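Local atomic coordinates of VIN1 (Oscarella pearsei, PDB entry 6BFI), a protein that probably binds actin filaments and, as a vinculin homolog of the vinculin/alpha-catenin family, may play a role in cell-cell adhesion. Residues R371-F376 with K501-R506; A509-A514 with S532-Q537; A699-M704 with K727-N732; S706-G711 with K719-R724; A746-R751 with R820-S825. One frame throughout, in Å; residues are numbered along the deposited sequence.

Interaction 1 of 5, residues R371-F376 with K501-R506; sequences RVATDF and KVSEAR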
# COMPACT_ATOMS: atom_id res chain seq x y z
N ARG A 371 -2.03 1.68 -23.46
CA ARG A 371 -0.69 1.18 -23.16
C ARG A 371 -0.75 -0.25 -22.63
O ARG A 371 0.04 -1.10 -23.02
CB ARG A 371 0.02 2.09 -22.17
CG ARG A 371 0.78 3.24 -22.81
CD ARG A 371 2.06 2.77 -23.47
NE ARG A 371 3.02 2.24 -22.50
CZ ARG A 371 3.93 2.97 -21.87
NH1 ARG A 371 4.02 4.27 -22.11
NH2 ARG A 371 4.76 2.40 -21.00
N VAL A 372 -1.70 -0.52 -21.73
CA VAL A 372 -1.83 -1.87 -21.20
C VAL A 372 -2.26 -2.84 -22.29
O VAL A 372 -1.73 -3.95 -22.40
CB VAL A 372 -2.80 -1.89 -20.00
CG1 VAL A 372 -3.06 -3.31 -19.55
CG2 VAL A 372 -2.23 -1.05 -18.87
N ALA A 373 -3.22 -2.43 -23.13
CA ALA A 373 -3.68 -3.30 -24.21
C ALA A 373 -2.55 -3.63 -25.18
O ALA A 373 -2.55 -4.72 -25.77
CB ALA A 373 -4.84 -2.64 -24.96
N THR A 374 -1.58 -2.73 -25.35
CA THR A 374 -0.50 -2.99 -26.29
C THR A 374 0.62 -3.81 -25.65
O THR A 374 1.09 -4.80 -26.24
CB THR A 374 0.07 -1.67 -26.81
OG1 THR A 374 -0.97 -0.94 -27.48
CG2 THR A 374 1.21 -1.92 -27.78
N ASP A 375 1.05 -3.43 -24.45
CA ASP A 375 2.27 -4.00 -23.89
C ASP A 375 2.05 -5.36 -23.23
O ASP A 375 2.97 -6.19 -23.21
CB ASP A 375 2.88 -3.03 -22.89
CG ASP A 375 3.20 -1.67 -23.51
OD1 ASP A 375 3.25 -1.58 -24.75
OD2 ASP A 375 3.41 -0.70 -22.75
N PHE A 376 0.85 -5.63 -22.71
CA PHE A 376 0.56 -6.88 -22.03
C PHE A 376 -0.20 -7.87 -22.90
O PHE A 376 -0.80 -8.82 -22.37
CB PHE A 376 -0.21 -6.62 -20.74
CG PHE A 376 0.62 -6.05 -19.63
CD1 PHE A 376 0.91 -4.70 -19.58
CD2 PHE A 376 1.10 -6.87 -18.62
CE1 PHE A 376 1.67 -4.17 -18.55
CE2 PHE A 376 1.86 -6.35 -17.59
CZ PHE A 376 2.15 -5.00 -17.56
N LYS A 501 -13.25 -1.28 -24.44
CA LYS A 501 -13.49 -0.49 -25.65
C LYS A 501 -12.28 -0.53 -26.58
O LYS A 501 -12.40 -0.86 -27.76
CB LYS A 501 -13.82 0.96 -25.28
CG LYS A 501 -15.24 1.17 -24.76
CD LYS A 501 -15.48 2.64 -24.41
CE LYS A 501 -16.93 2.89 -24.02
NZ LYS A 501 -17.15 4.28 -23.56
N VAL A 502 -11.09 -0.22 -26.05
CA VAL A 502 -9.88 -0.22 -26.86
C VAL A 502 -9.65 -1.60 -27.46
O VAL A 502 -9.36 -1.73 -28.66
CB VAL A 502 -8.68 0.25 -26.02
CG1 VAL A 502 -7.40 0.16 -26.83
CG2 VAL A 502 -8.90 1.68 -25.54
N SER A 503 -9.79 -2.65 -26.65
CA SER A 503 -9.63 -4.01 -27.15
C SER A 503 -10.70 -4.36 -28.18
O SER A 503 -10.42 -5.10 -29.12
CB SER A 503 -9.67 -5.01 -25.99
OG SER A 503 -8.61 -4.78 -25.08
N GLU A 504 -11.92 -3.85 -28.01
CA GLU A 504 -12.96 -4.11 -29.00
C GLU A 504 -12.62 -3.48 -30.34
O GLU A 504 -12.78 -4.11 -31.39
CB GLU A 504 -14.31 -3.58 -28.48
CG GLU A 504 -15.52 -3.99 -29.32
CD GLU A 504 -16.81 -3.35 -28.82
OE1 GLU A 504 -16.73 -2.44 -27.97
OE2 GLU A 504 -17.89 -3.75 -29.29
N ALA A 505 -12.11 -2.24 -30.32
CA ALA A 505 -11.76 -1.57 -31.57
C ALA A 505 -10.56 -2.25 -32.24
O ALA A 505 -10.60 -2.55 -33.44
CB ALA A 505 -11.46 -0.10 -31.30
N ARG A 506 -9.50 -2.50 -31.47
CA ARG A 506 -8.31 -3.14 -32.04
C ARG A 506 -8.64 -4.53 -32.58
O ARG A 506 -8.17 -4.91 -33.65
CB ARG A 506 -7.20 -3.21 -30.99
CG ARG A 506 -6.58 -1.86 -30.66
CD ARG A 506 -5.81 -1.89 -29.35
NE ARG A 506 -4.36 -1.77 -29.54
CZ ARG A 506 -3.49 -2.73 -29.25
NH1 ARG A 506 -3.90 -3.88 -28.75
NH2 ARG A 506 -2.19 -2.53 -29.46
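V502 meets A373 through one methyl, CG1 lying 4.2 Å from A373 CB, and this is the apolar touch between the last turn of helix 344-375 and an early part of helix 496-519. The two short segments, distant in the sequence of a largely helical vinculin-family chain, approach to 10.1 Å between axes, their directions 50° apart. S503 follows at the point where the backbones come nearest, its CA 6.7 Å from that of A373. Its OG stands 4.3 Å from A373 CB and is already bonded to F499 O, one turn back in its own helix. The main reach across belongs to R506. A bend at chi3 (111°) turns NE out of line with the rest of the chain, and the guanidinium comes to lie with A373 CB and T374 N over one face. Its NH2 sits 2.8 Å from T374 OG1, the two side chains crossing at about a right angle, but the angle is poor for a hydrogen bond and OG1 is bonded to E370 O instead. An alanine in place of R506 would probably leave the flank of T374 and the methyl of A373 uncovered on this side. The guanidinium thus packs by its face and one corner on a helix C-terminus, where the partial negative charge of the final carbonyls would probably suit a cation.

Interaction 2 of 5, residues A509-A514 with S532-Q537; sequences ADVKEA and SSVARQ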
# COMPACT_ATOMS: atom_id res chain seq x y z
N ALA A 509 -10.42 -4.10 -35.91
CA ALA A 509 -9.51 -3.80 -37.02
C ALA A 509 -8.70 -5.02 -37.42
O ALA A 509 -8.52 -5.30 -38.61
CB ALA A 509 -8.59 -2.64 -36.64
N ASP A 510 -8.19 -5.77 -36.44
CA ASP A 510 -7.35 -6.92 -36.75
C ASP A 510 -8.16 -8.06 -37.37
O ASP A 510 -7.67 -8.76 -38.25
CB ASP A 510 -6.61 -7.40 -35.50
CG ASP A 510 -5.52 -6.44 -35.07
OD1 ASP A 510 -5.07 -5.64 -35.91
OD2 ASP A 510 -5.11 -6.48 -33.89
N VAL A 511 -9.40 -8.25 -36.91
CA VAL A 511 -10.26 -9.26 -37.51
C VAL A 511 -10.65 -8.86 -38.93
O VAL A 511 -10.70 -9.70 -39.83
CB VAL A 511 -11.49 -9.51 -36.63
CG1 VAL A 511 -12.57 -10.26 -37.41
CG2 VAL A 511 -11.10 -10.29 -35.38
N LYS A 512 -10.91 -7.57 -39.15
CA LYS A 512 -11.17 -7.10 -40.51
C LYS A 512 -9.97 -7.37 -41.41
O LYS A 512 -10.13 -7.88 -42.53
CB LYS A 512 -11.50 -5.60 -40.49
CG LYS A 512 -11.01 -4.84 -41.72
CD LYS A 512 -11.84 -3.60 -42.01
CE LYS A 512 -13.18 -3.96 -42.62
NZ LYS A 512 -13.92 -2.76 -43.09
N GLU A 513 -8.77 -7.05 -40.94
CA GLU A 513 -7.57 -7.28 -41.75
C GLU A 513 -7.37 -8.77 -42.00
O GLU A 513 -6.94 -9.17 -43.09
CB GLU A 513 -6.35 -6.67 -41.06
CG GLU A 513 -5.07 -6.73 -41.89
CD GLU A 513 -5.24 -6.11 -43.27
OE1 GLU A 513 -4.88 -6.78 -44.26
OE2 GLU A 513 -5.75 -4.97 -43.36
N ALA A 514 -7.69 -9.61 -41.01
CA ALA A 514 -7.53 -11.05 -41.18
C ALA A 514 -8.53 -11.61 -42.19
O ALA A 514 -8.19 -12.51 -42.97
CB ALA A 514 -7.67 -11.76 -39.84
N SER A 532 -3.64 -15.33 -34.54
CA SER A 532 -3.17 -15.60 -33.19
C SER A 532 -3.09 -14.33 -32.36
O SER A 532 -3.33 -14.37 -31.15
CB SER A 532 -1.80 -16.30 -33.24
OG SER A 532 -0.81 -15.49 -33.84
N SER A 533 -2.77 -13.19 -33.00
CA SER A 533 -2.85 -11.91 -32.30
C SER A 533 -4.28 -11.65 -31.81
O SER A 533 -4.48 -11.19 -30.68
CB SER A 533 -2.38 -10.79 -33.21
OG SER A 533 -2.73 -9.52 -32.68
N VAL A 534 -5.27 -11.93 -32.66
CA VAL A 534 -6.66 -11.77 -32.25
C VAL A 534 -6.98 -12.69 -31.08
O VAL A 534 -7.66 -12.29 -30.12
CB VAL A 534 -7.60 -12.02 -33.44
CG1 VAL A 534 -9.04 -12.15 -32.97
CG2 VAL A 534 -7.46 -10.91 -34.46
N ALA A 535 -6.49 -13.93 -31.12
CA ALA A 535 -6.72 -14.86 -30.02
C ALA A 535 -6.11 -14.34 -28.72
O ALA A 535 -6.72 -14.47 -27.65
CB ALA A 535 -6.16 -16.24 -30.37
N ARG A 536 -4.92 -13.75 -28.80
CA ARG A 536 -4.28 -13.22 -27.59
C ARG A 536 -5.04 -12.02 -27.04
O ARG A 536 -5.19 -11.88 -25.82
CB ARG A 536 -2.82 -12.87 -27.88
CG ARG A 536 -1.94 -14.07 -28.18
CD ARG A 536 -0.46 -13.71 -28.16
NE ARG A 536 -0.10 -12.78 -29.23
CZ ARG A 536 0.37 -13.14 -30.41
NH1 ARG A 536 0.54 -14.43 -30.69
NH2 ARG A 536 0.68 -12.23 -31.32
N GLN A 537 -5.51 -11.13 -27.92
CA GLN A 537 -6.29 -9.99 -27.46
C GLN A 537 -7.60 -10.44 -26.81
O GLN A 537 -8.00 -9.91 -25.77
CB GLN A 537 -6.56 -9.03 -28.62
CG GLN A 537 -5.31 -8.42 -29.21
CD GLN A 537 -5.60 -7.52 -30.40
OE1 GLN A 537 -6.41 -6.60 -30.31
NE2 GLN A 537 -4.94 -7.79 -31.52
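D510 and Q537 form the polar link between helices 496-519 and 524-550: Q537 NE2 donates to D510 OD2 at 2.7 Å, nearly straight at 168°. The bond uses the anti lone pair of OD2 and lies in the amide plane, while the carboxylate itself is turned almost perpendicular to the amide, 89° between planes. Beside it the contact is apolar. V511 CG2 lies 3.7 Å from V534 CG1, and D510 CB is 3.8 Å from V534 CG2. One turn before Q537, S533 OG accepts the second NE2 hydrogen at 3.0 Å, also in the amide plane, which fixes the rotation of the amide. Further out, A599 and V603 of helix 589-615 back V511, and K530 touches D510. The two segments run antiparallel, 9.8 Å apart between axes, as neighbours in a hairpin of a vinculin-type helical bundle. With both NE2 hydrogens engaged, the amide is held in one orientation, presenting a donor to the acidic side chain across the interface.

Interaction 3 of 5, residues A699-M704 with K727-N732; sequences ARKMAM and KEIALN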
# COMPACT_ATOMS: atom_id res chain seq x y z
N ALA A 699 -11.94 16.28 15.44
CA ALA A 699 -11.04 17.40 15.17
C ALA A 699 -11.11 18.43 16.29
O ALA A 699 -10.07 18.91 16.77
CB ALA A 699 -11.39 18.04 13.83
N ARG A 700 -12.32 18.78 16.72
CA ARG A 700 -12.48 19.70 17.85
C ARG A 700 -11.74 19.19 19.08
O ARG A 700 -10.95 19.92 19.69
CB ARG A 700 -13.96 19.90 18.16
CG ARG A 700 -14.81 20.41 17.00
CD ARG A 700 -16.27 20.55 17.41
NE ARG A 700 -17.13 20.87 16.29
CZ ARG A 700 -18.02 20.04 15.75
NH1 ARG A 700 -18.17 18.82 16.24
NH2 ARG A 700 -18.76 20.43 14.72
N LYS A 701 -11.97 17.93 19.43
CA LYS A 701 -11.31 17.34 20.59
C LYS A 701 -9.79 17.38 20.45
O LYS A 701 -9.07 17.66 21.42
CB LYS A 701 -11.79 15.91 20.80
CG LYS A 701 -13.27 15.80 21.16
CD LYS A 701 -13.71 14.35 21.23
CE LYS A 701 -15.15 14.22 21.69
NZ LYS A 701 -15.34 14.76 23.07
N MET A 702 -9.28 17.11 19.24
CA MET A 702 -7.83 17.10 19.04
C MET A 702 -7.25 18.51 19.19
O MET A 702 -6.14 18.67 19.71
CB MET A 702 -7.49 16.51 17.68
CG MET A 702 -6.00 16.34 17.43
SD MET A 702 -5.23 15.05 18.44
CE MET A 702 -5.93 13.57 17.72
N ALA A 703 -7.99 19.53 18.73
CA ALA A 703 -7.56 20.90 18.96
C ALA A 703 -7.52 21.23 20.45
O ALA A 703 -6.59 21.89 20.93
CB ALA A 703 -8.48 21.87 18.22
N MET A 704 -8.53 20.77 21.20
CA MET A 704 -8.50 20.94 22.64
C MET A 704 -7.28 20.27 23.26
O MET A 704 -6.64 20.83 24.16
CB MET A 704 -9.78 20.41 23.28
CG MET A 704 -11.04 21.12 22.82
SD MET A 704 -10.86 22.91 22.90
CE MET A 704 -10.64 23.16 24.66
N LYS A 727 -8.62 10.22 26.16
CA LYS A 727 -9.57 9.12 26.24
C LYS A 727 -10.81 9.38 25.40
O LYS A 727 -11.33 8.46 24.75
CB LYS A 727 -9.94 8.86 27.70
CG LYS A 727 -8.77 8.43 28.57
CD LYS A 727 -9.23 7.71 29.83
CE LYS A 727 -8.95 8.53 31.08
NZ LYS A 727 -9.41 7.82 32.30
N GLU A 728 -11.28 10.63 25.38
CA GLU A 728 -12.43 10.96 24.55
C GLU A 728 -12.12 10.80 23.07
O GLU A 728 -12.95 10.30 22.30
CB GLU A 728 -12.90 12.39 24.85
CG GLU A 728 -13.87 12.47 26.02
CD GLU A 728 -14.00 13.88 26.59
OE1 GLU A 728 -14.13 14.01 27.83
OE2 GLU A 728 -13.97 14.85 25.80
N ILE A 729 -10.92 11.21 22.65
CA ILE A 729 -10.51 11.01 21.26
C ILE A 729 -10.42 9.53 20.94
O ILE A 729 -10.75 9.09 19.83
CB ILE A 729 -9.18 11.73 20.98
CG1 ILE A 729 -9.36 13.24 21.11
CG2 ILE A 729 -8.66 11.39 19.59
CD1 ILE A 729 -8.08 14.02 20.91
N ALA A 730 -9.97 8.72 21.91
CA ALA A 730 -9.88 7.28 21.68
C ALA A 730 -11.27 6.67 21.48
O ALA A 730 -11.47 5.86 20.57
CB ALA A 730 -9.17 6.61 22.86
N LEU A 731 -12.23 7.06 22.32
CA LEU A 731 -13.59 6.55 22.16
C LEU A 731 -14.20 7.00 20.84
O LEU A 731 -14.88 6.21 20.15
CB LEU A 731 -14.45 7.00 23.34
CG LEU A 731 -15.86 6.42 23.44
CD1 LEU A 731 -15.82 4.90 23.43
CD2 LEU A 731 -16.55 6.93 24.70
N ASN A 732 -13.96 8.25 20.45
CA ASN A 732 -14.42 8.73 19.15
C ASN A 732 -13.81 7.91 18.02
O ASN A 732 -14.49 7.60 17.04
CB ASN A 732 -14.07 10.21 18.98
CG ASN A 732 -15.27 11.11 19.22
OD1 ASN A 732 -16.24 10.72 19.87
ND2 ASN A 732 -15.20 12.32 18.69
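K701 and I729 mark the closest backbone approach, 6.4 Å between CA atoms, where helices 690-710 and 718-745 run side by side. The segments are antiparallel, with directions 159° apart and axes 9.6 Å from each other. I729 packs between the backbones: its CG1 is 3.6 Å from K701 CB, and its CD1 presses on the helix surface 3.6 Å from M702 CA. M702 closes round the same tip. Its chain bends at both chi2 and chi3, and the CE methyl ends 3.9 Å from I729 CD1. The two residues belong to the hydrophobic interior of an antiparallel helical bundle, the architecture of vinculin-family domains, in which A800, L803 and M804 of helix 786-817 cover M702 while L770 of helix 763-778 covers I729. Beyond CB, K701 turns to polar partners on the other flank. The lysine chain stays extended as far as CE and passes N732 at about a right angle, its CE 3.6 Å from N732 ND2. A final turn at chi4 (-62°) puts NZ beside E728, where it makes a salt bridge to OE2 at 3.1 Å. NZ meets that oxygen on its anti side and 32° out of the carboxylate plane. The other carboxylate oxygen, OE1, is paired with R724 NH1 one turn earlier in the same helix.

Interaction 4 of 5, residues S706-G711 with K719-R724; sequences SKYTRG and KADLIR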
# COMPACT_ATOMS: atom_id res chain seq x y z
N SER A 706 -4.38 19.82 21.77
CA SER A 706 -3.27 20.73 21.47
C SER A 706 -3.18 21.84 22.50
O SER A 706 -2.11 22.11 23.06
CB SER A 706 -3.44 21.30 20.06
OG SER A 706 -2.47 22.31 19.80
N LYS A 707 -4.32 22.49 22.78
CA LYS A 707 -4.33 23.56 23.77
C LYS A 707 -3.88 23.06 25.14
O LYS A 707 -3.19 23.77 25.88
CB LYS A 707 -5.73 24.17 23.86
CG LYS A 707 -5.90 25.20 24.96
CD LYS A 707 -7.25 25.89 24.86
CE LYS A 707 -7.50 26.81 26.05
NZ LYS A 707 -7.59 26.04 27.33
N TYR A 708 -4.24 21.82 25.50
CA TYR A 708 -3.91 21.31 26.82
C TYR A 708 -2.44 20.91 26.95
O TYR A 708 -1.86 21.06 28.03
CB TYR A 708 -4.82 20.13 27.17
CG TYR A 708 -6.28 20.52 27.25
CD1 TYR A 708 -6.66 21.80 27.65
CD2 TYR A 708 -7.28 19.61 26.93
CE1 TYR A 708 -7.99 22.16 27.73
CE2 TYR A 708 -8.61 19.96 27.00
CZ TYR A 708 -8.96 21.24 27.40
OH TYR A 708 -10.28 21.59 27.48
N THR A 709 -1.83 20.41 25.88
CA THR A 709 -0.39 20.15 25.94
C THR A 709 0.41 21.44 25.88
O THR A 709 1.53 21.49 26.40
CB THR A 709 0.05 19.22 24.80
OG1 THR A 709 0.10 19.95 23.57
CG2 THR A 709 -0.91 18.05 24.65
N ARG A 710 -0.14 22.49 25.26
CA ARG A 710 0.58 23.76 25.22
C ARG A 710 0.66 24.43 26.58
O ARG A 710 1.51 25.30 26.77
CB ARG A 710 -0.09 24.71 24.22
CG ARG A 710 0.84 25.79 23.68
CD ARG A 710 0.16 27.15 23.60
NE ARG A 710 -1.06 27.12 22.80
CZ ARG A 710 -2.28 27.18 23.30
NH1 ARG A 710 -2.46 27.27 24.61
NH2 ARG A 710 -3.34 27.14 22.50
N GLY A 711 -0.19 24.04 27.53
CA GLY A 711 -0.20 24.67 28.84
C GLY A 711 1.06 24.45 29.64
O GLY A 711 1.39 23.31 30.00
N LYS A 719 -3.33 18.86 32.99
CA LYS A 719 -3.00 17.44 32.91
C LYS A 719 -4.25 16.58 32.82
O LYS A 719 -4.37 15.72 31.93
CB LYS A 719 -2.15 17.05 34.12
CG LYS A 719 -0.95 17.95 34.32
CD LYS A 719 -0.47 17.94 35.76
CE LYS A 719 0.55 19.03 35.99
NZ LYS A 719 1.73 18.88 35.09
N ALA A 720 -5.21 16.80 33.73
CA ALA A 720 -6.45 16.03 33.70
C ALA A 720 -7.21 16.27 32.40
O ALA A 720 -7.80 15.34 31.84
CB ALA A 720 -7.31 16.37 34.90
N ASP A 721 -7.22 17.51 31.92
CA ASP A 721 -7.87 17.81 30.65
C ASP A 721 -7.16 17.10 29.50
O ASP A 721 -7.81 16.65 28.55
CB ASP A 721 -7.90 19.32 30.42
CG ASP A 721 -8.73 20.05 31.46
OD1 ASP A 721 -9.68 19.45 31.98
OD2 ASP A 721 -8.41 21.23 31.76
N LEU A 722 -5.84 16.97 29.58
CA LEU A 722 -5.10 16.26 28.54
C LEU A 722 -5.45 14.78 28.53
O LEU A 722 -5.74 14.20 27.47
CB LEU A 722 -3.59 16.47 28.74
CG LEU A 722 -2.66 15.62 27.87
CD1 LEU A 722 -3.01 15.74 26.39
CD2 LEU A 722 -1.21 16.01 28.11
N ILE A 723 -5.43 14.14 29.70
CA ILE A 723 -5.70 12.71 29.78
C ILE A 723 -7.14 12.42 29.36
O ILE A 723 -7.40 11.56 28.51
CB ILE A 723 -5.41 12.18 31.19
CG1 ILE A 723 -3.93 12.38 31.53
CG2 ILE A 723 -5.81 10.72 31.31
CD1 ILE A 723 -3.56 11.97 32.94
N ARG A 724 -8.09 13.14 29.96
CA ARG A 724 -9.50 12.95 29.63
C ARG A 724 -9.76 13.20 28.15
O ARG A 724 -10.51 12.47 27.50
CB ARG A 724 -10.36 13.87 30.49
CG ARG A 724 -11.83 13.89 30.12
CD ARG A 724 -12.60 14.86 31.00
NE ARG A 724 -12.02 16.20 30.95
CZ ARG A 724 -12.31 17.11 30.02
NH1 ARG A 724 -13.17 16.81 29.05
NH2 ARG A 724 -11.74 18.30 30.05
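S706 O takes two donors, T709 OG1 at 3.1 Å and R710 N, and the first of them ties down the side chain that meets L722. T709 OG1 stands in the crowded position between backbone N and carbonyl carbon (chi1 76°), where it makes this bond, and CG2 lies 3.6 Å from L722 CD1. Beside this apolar touch, Y708 lays its ring against D721. D721 CB stands 3.5 Å from the ring centroid and only 9° off the ring normal, a CH-pi contact over the middle of the face, while D721 O is 3.4 Å from Y708 CD2. The site lies next to the turn of an antiparallel helical hairpin, where helix 690-710 ends and helix 718-745 begins; the CA atoms of Y708 and L722 are 5.5 Å apart. The phenol oxygen is hydrogen-bonded to E650 OE2, which also forms a salt bridge with R724 NH2. An alanine in place of Y708 would probably open a gap over D721 and leave E650 without its phenol partner. R724 NH2 also pairs with D721 OD1 at 3.0 Å. That bond is nearly straight, 165°, and lies in the guanidinium plane, although it meets OD1 from above the carboxylate plane.

Interaction 5 of 5, residues A746-R751 with R820-S825; sequences ACMDKR and RLRPDS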
# COMPACT_ATOMS: atom_id res chain seq x y z
N ALA A 746 -20.81 -3.08 3.60
CA ALA A 746 -21.86 -2.99 2.59
C ALA A 746 -21.34 -2.53 1.23
O ALA A 746 -22.14 -2.26 0.34
CB ALA A 746 -22.97 -2.05 3.06
N CYS A 747 -20.02 -2.44 1.07
CA CYS A 747 -19.42 -2.03 -0.19
C CYS A 747 -19.18 -3.25 -1.07
O CYS A 747 -18.69 -4.28 -0.61
CB CYS A 747 -18.10 -1.30 0.05
SG CYS A 747 -17.25 -0.76 -1.45
N MET A 748 -19.54 -3.13 -2.35
CA MET A 748 -19.40 -4.21 -3.31
C MET A 748 -18.20 -4.03 -4.23
O MET A 748 -18.09 -4.73 -5.24
CB MET A 748 -20.68 -4.34 -4.14
CG MET A 748 -21.95 -4.02 -3.37
SD MET A 748 -23.44 -4.54 -4.23
CE MET A 748 -23.40 -6.30 -3.94
N ASP A 749 -17.30 -3.11 -3.90
CA ASP A 749 -16.09 -2.86 -4.68
C ASP A 749 -14.90 -3.24 -3.80
O ASP A 749 -14.52 -2.47 -2.91
CB ASP A 749 -16.02 -1.40 -5.12
CG ASP A 749 -15.00 -1.16 -6.22
OD1 ASP A 749 -14.09 -2.00 -6.39
OD2 ASP A 749 -15.11 -0.13 -6.92
N LYS A 750 -14.33 -4.41 -4.05
CA LYS A 750 -13.28 -4.93 -3.17
C LYS A 750 -12.04 -4.05 -3.18
O LYS A 750 -11.27 -4.05 -2.22
CB LYS A 750 -12.93 -6.37 -3.56
CG LYS A 750 -14.04 -7.37 -3.31
CD LYS A 750 -13.62 -8.78 -3.71
CE LYS A 750 -14.74 -9.79 -3.48
NZ LYS A 750 -14.38 -11.16 -3.94
N ARG A 751 -11.82 -3.30 -4.27
CA ARG A 751 -10.70 -2.37 -4.30
C ARG A 751 -10.87 -1.26 -3.27
O ARG A 751 -10.00 -1.04 -2.43
CB ARG A 751 -10.55 -1.80 -5.72
CG ARG A 751 -9.52 -2.51 -6.57
CD ARG A 751 -10.01 -2.78 -7.98
NE ARG A 751 -10.38 -1.55 -8.69
CZ ARG A 751 -10.95 -1.53 -9.89
NH1 ARG A 751 -11.21 -2.66 -10.52
NH2 ARG A 751 -11.25 -0.37 -10.47
N ARG A 820 -20.49 2.24 -4.67
CA ARG A 820 -21.16 1.00 -5.06
C ARG A 820 -21.62 0.28 -3.80
O ARG A 820 -21.01 -0.70 -3.36
CB ARG A 820 -20.25 0.11 -5.91
CG ARG A 820 -20.00 0.63 -7.32
CD ARG A 820 -19.25 -0.40 -8.16
NE ARG A 820 -19.05 0.06 -9.53
CZ ARG A 820 -19.93 -0.12 -10.51
NH1 ARG A 820 -21.08 -0.75 -10.27
NH2 ARG A 820 -19.66 0.32 -11.73
N LEU A 821 -22.70 0.78 -3.21
CA LEU A 821 -23.30 0.17 -2.02
C LEU A 821 -24.44 -0.75 -2.42
O LEU A 821 -25.07 -0.58 -3.47
CB LEU A 821 -23.81 1.24 -1.06
CG LEU A 821 -22.76 2.11 -0.35
CD1 LEU A 821 -23.44 3.13 0.54
CD2 LEU A 821 -21.81 1.24 0.45
N ARG A 822 -24.72 -1.72 -1.56
CA ARG A 822 -25.87 -2.59 -1.76
C ARG A 822 -27.15 -1.77 -1.65
O ARG A 822 -27.25 -0.88 -0.80
CB ARG A 822 -25.86 -3.72 -0.74
CG ARG A 822 -24.65 -4.63 -0.84
CD ARG A 822 -24.14 -5.05 0.53
NE ARG A 822 -25.11 -5.88 1.25
CZ ARG A 822 -24.91 -6.38 2.46
NH1 ARG A 822 -23.78 -6.12 3.11
NH2 ARG A 822 -25.84 -7.12 3.04
N PRO A 823 -28.15 -2.05 -2.49
CA PRO A 823 -29.36 -1.21 -2.50
C PRO A 823 -30.22 -1.33 -1.25
O PRO A 823 -31.12 -0.50 -1.06
CB PRO A 823 -30.12 -1.70 -3.74
CG PRO A 823 -29.68 -3.12 -3.89
CD PRO A 823 -28.24 -3.15 -3.46
N ASP A 824 -29.97 -2.32 -0.39
CA ASP A 824 -30.81 -2.58 0.77
C ASP A 824 -30.20 -2.14 2.09
O ASP A 824 -30.95 -1.84 3.02
CB ASP A 824 -31.15 -4.07 0.86
CG ASP A 824 -29.92 -4.94 1.06
OD1 ASP A 824 -28.83 -4.55 0.58
OD2 ASP A 824 -30.04 -6.00 1.70
N SER A 825 -28.88 -2.10 2.19
CA SER A 825 -28.24 -1.78 3.46
C SER A 825 -28.60 -0.37 3.90
O SER A 825 -28.81 0.52 3.06
CB SER A 825 -26.72 -1.92 3.34
OG SER A 825 -26.34 -3.28 3.22
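A single antiparallel beta bridge joins two loop segments here, C747 opposite L821 as a non-hydrogen-bonded pair, in a largely helical chain without strands. It ties the link between helices 718-745 and 750-760 to the tail that follows helix 786-817. Two backbone bonds frame the pair: M748 N to R820 O at 3.0 Å and R822 N to A746 O at 3.2 Å. L821 CD2 leans on the same carbonyl, 3.5 Å from A746 O. M748 and R822 cross at about a right angle, with M748 SD 3.6 Å from R822 CG. Within the first segment D749 N donates to C747 SG. D749 also takes the N-cap position of helix 750-760, where OD1 accepts weakly from R751 N and is hydrogen-bonded to N551. R820 likewise turns its guanidinium to a partner beyond the bridge, N616 O. The far end of the contact is closed by A746, R822 and S825. The bend at R822 chi2 puts CD 3.4 Å from A746 O; beyond it, NH1 lies 3.7 Å from A746 CA. S825 OG lies 3.6 Å from A746 CB and sits 3.4 Å above the R822 guanidinium plane, over its centre.

In the fold
Interactions 1 and 2, both buried, share helix 496-519 and touch, R506 CB lying 3.5 Å from Q537 OE1. The first packs a guanidinium on the end of helix 344-375 without a clear hydrogen bond across; the second joins hairpin partners by an amide-carboxylate bond. Interactions 3 and 4 hold one hairpin at two levels, centres 11 Å apart: the buried level combines apolar packing with a salt bridge, while the partly buried level beside the turn relies on a ring face and has no charge pair across the two helices. These two groups lie on opposite sides of the chain's centre. Interaction 5, partly buried and nearest that centre, joins loops, with side chains packed round two beta-bridge bonds.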